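CELL WALL surface anchor family protein (PDB 2WW8) serves as the adhesin of the pneumococcal pilus, a cell-wall-anchored surface protein that probably attaches the bacterium to host cells. Local coordinates at residues A[621-626]-A[674-679]. Numbering follows the deposited sequence.
Sequences YTLTAN and VTLTYN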
loop_
_atom_site.group_PDB
_atom_site.type_symbol
_atom_site.label_atom_id
_atom_site.label_comp_id
_atom_site.label_asym_id
_atom_site.label_seq_id
_atom_site.Cartn_x
_atom_site.Cartn_y
_atom_site.Cartn_z
ATOM N N TYR A 621 -15.269 9.080 -10.842
ATOM C CA TYR A 621 -14.702 8.443 -9.654
ATOM C C TYR A 621 -14.793 6.947 -9.860
ATOM O O TYR A 621 -15.546 6.476 -10.719
ATOM C CB TYR A 621 -15.454 8.861 -8.379
ATOM C CG TYR A 621 -16.885 8.314 -8.338
ATOM C CD1 TYR A 621 -17.148 7.050 -7.763
ATOM C CD2 TYR A 621 -17.941 9.038 -8.898
ATOM C CE1 TYR A 621 -18.451 6.539 -7.756
ATOM C CE2 TYR A 621 -19.225 8.555 -8.884
ATOM C CZ TYR A 621 -19.448 7.297 -8.313
ATOM O OH TYR A 621 -20.724 6.786 -8.304
ATOM N N THR A 622 -14.058 6.199 -9.043
ATOM C CA THR A 622 -14.366 4.786 -8.879
ATOM C C THR A 622 -14.601 4.434 -7.411
ATOM O O THR A 622 -13.995 5.030 -6.508
ATOM C CB THR A 622 -13.281 3.837 -9.489
ATOM O OG1 THR A 622 -12.095 3.779 -8.667
ATOM C CG2 THR A 622 -12.930 4.181 -10.922
ATOM N N LEU A 623 -15.457 3.445 -7.170
ATOM C CA LEU A 623 -15.648 2.884 -5.834
ATOM C C LEU A 623 -15.741 1.361 -6.008
ATOM O O LEU A 623 -16.660 0.874 -6.691
ATOM C CB LEU A 623 -16.901 3.469 -5.156
ATOM C CG LEU A 623 -16.920 3.122 -3.653
ATOM C CD1 LEU A 623 -15.834 3.893 -2.888
ATOM C CD2 LEU A 623 -18.294 3.332 -2.997
ATOM N N THR A 624 -14.748 0.645 -5.472
ATOM C CA THR A 624 -14.674 -0.804 -5.609
ATOM C C THR A 624 -14.400 -1.386 -4.218
ATOM O O THR A 624 -13.971 -0.679 -3.304
ATOM C CB THR A 624 -13.602 -1.268 -6.641
ATOM O OG1 THR A 624 -12.339 -0.745 -6.209
ATOM C CG2 THR A 624 -13.902 -0.724 -8.118
ATOM N N ALA A 625 -14.609 -2.689 -4.036
ATOM C CA ALA A 625 -14.236 -3.315 -2.774
ATOM C C ALA A 625 -13.664 -4.687 -3.064
ATOM O O ALA A 625 -13.876 -5.251 -4.155
ATOM C CB ALA A 625 -15.488 -3.419 -1.894
ATOM N N ASN A 626 -12.954 -5.245 -2.087
ATOM C CA ASN A 626 -12.129 -6.422 -2.287
ATOM C C ASN A 626 -12.941 -7.695 -2.232
ATOM O O ASN A 626 -12.361 -8.761 -2.306
ATOM C CB ASN A 626 -10.948 -6.425 -1.306
ATOM C CG ASN A 626 -11.389 -6.720 0.136
ATOM O OD1 ASN A 626 -12.550 -6.487 0.521
ATOM N ND2 ASN A 626 -10.479 -7.282 0.918
ATOM N N VAL A 674 -12.576 -1.122 1.150
ATOM C CA VAL A 674 -13.177 -0.352 0.033
ATOM C C VAL A 674 -12.122 0.651 -0.440
ATOM O O VAL A 674 -11.345 1.135 0.410
ATOM C CB VAL A 674 -14.363 0.451 0.599
ATOM C CG1 VAL A 674 -14.916 1.463 -0.397
ATOM C CG2 VAL A 674 -15.473 -0.576 0.905
ATOM N N THR A 675 -12.125 0.940 -1.745
ATOM C CA THR A 675 -11.211 1.900 -2.417
ATOM C C THR A 675 -11.982 2.943 -3.220
ATOM O O THR A 675 -12.878 2.597 -4.015
ATOM C CB THR A 675 -10.272 1.145 -3.379
ATOM O OG1 THR A 675 -9.605 0.112 -2.646
ATOM C CG2 THR A 675 -9.209 2.066 -4.060
ATOM N N LEU A 676 -11.663 4.215 -2.989
ATOM C CA LEU A 676 -12.253 5.291 -3.752
ATOM C C LEU A 676 -11.121 5.931 -4.575
ATOM O O LEU A 676 -10.040 6.190 -4.044
ATOM C CB LEU A 676 -12.830 6.354 -2.825
ATOM C CG LEU A 676 -13.200 7.699 -3.469
ATOM C CD1 LEU A 676 -14.443 7.617 -4.334
ATOM C CD2 LEU A 676 -13.444 8.795 -2.414
ATOM N N THR A 677 -11.324 6.165 -5.871
ATOM C CA THR A 677 -10.323 6.967 -6.603
ATOM C C THR A 677 -11.006 8.139 -7.302
ATOM O O THR A 677 -12.213 8.045 -7.569
ATOM C CB THR A 677 -9.515 6.187 -7.651
ATOM O OG1 THR A 677 -10.397 5.791 -8.699
ATOM C CG2 THR A 677 -8.757 4.973 -7.106
ATOM N N TYR A 678 -10.276 9.239 -7.560
ATOM C CA TYR A 678 -10.814 10.347 -8.303
ATOM C C TYR A 678 -9.592 11.181 -8.727
ATOM O O TYR A 678 -8.474 10.944 -8.300
ATOM C CB TYR A 678 -11.864 11.177 -7.513
ATOM C CG TYR A 678 -11.333 11.725 -6.195
ATOM C CD1 TYR A 678 -11.414 10.972 -4.997
ATOM C CD2 TYR A 678 -10.680 12.959 -6.150
ATOM C CE1 TYR A 678 -10.896 11.474 -3.791
ATOM C CE2 TYR A 678 -10.180 13.485 -4.941
ATOM C CZ TYR A 678 -10.277 12.739 -3.777
ATOM O OH TYR A 678 -9.776 13.279 -2.598
ATOM N N ASN A 679 -9.816 12.184 -9.565
ATOM C CA ASN A 679 -8.729 12.966 -10.114
ATOM C C ASN A 679 -8.890 14.395 -9.659
ATOM O O ASN A 679 -10.031 14.841 -9.497
ATOM C CB ASN A 679 -8.742 12.871 -11.644
ATOM C CG ASN A 679 -8.417 11.460 -12.124
ATOM O OD1 ASN A 679 -7.466 10.808 -11.652
ATOM N ND2 ASN A 679 -9.199 10.975 -13.077
HETATM O O HOH W 1 -11.799 2.093 -6.584
#
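Val674 and Thr622, with the partner threonines Thr677 and Thr675, show how two antiparallel strands can be oily on one face and hydroxylic on the other. Strand 621-625 runs beside strand 673-682 in the Ig-like domain of the adhesin, and strand 203-218 flanks the latter on its other edge.

On the apolar face Val674 has CG1 anti to the backbone N (chi1 170°), which brings this methyl within 3.6 Å of Leu623 CD1 as the two side chains cross obliquely. Its other methyl, CG2, meets Ala625 CB. Leu623 CD1 also reaches Leu676 CB at 3.9 Å, so one leucine methyl bridges two residues of the partner strand. Leu668, Leu647 and Val663 continue this core.

The other face belongs to threonines. Thr622 and Thr677, a hydrogen-bonded pair, exchange backbone N-H...O bonds of 3.0 Å each; Thr677 N lies on a lone pair of Thr622 O, whereas Thr622 N approaches Thr677 O from above the carbonyl plane. Both hydroxyls sit in the crowded position between N and carbonyl carbon, and as the side chains cross obliquely Thr622 OG1 and Thr677 OG1 form a short hydrogen bond of 2.6 Å in which either could be the donor. Next along, Thr624 and Thr675 lie side by side, joined by two backbone bonds, the straighter from Thr675 N to Thr624 O (2.9 Å, 171° at the hydrogen).

A water donates to Thr675 O at 2.8 Å and bonds to the OG1 atoms of Thr622 and Thr624. Thr675 O, already accepting from Thr624 N, is thus gripped twice. Hydroxyls and water therefore tie the strands together beyond their backbone bonds, while the methyls pack inside.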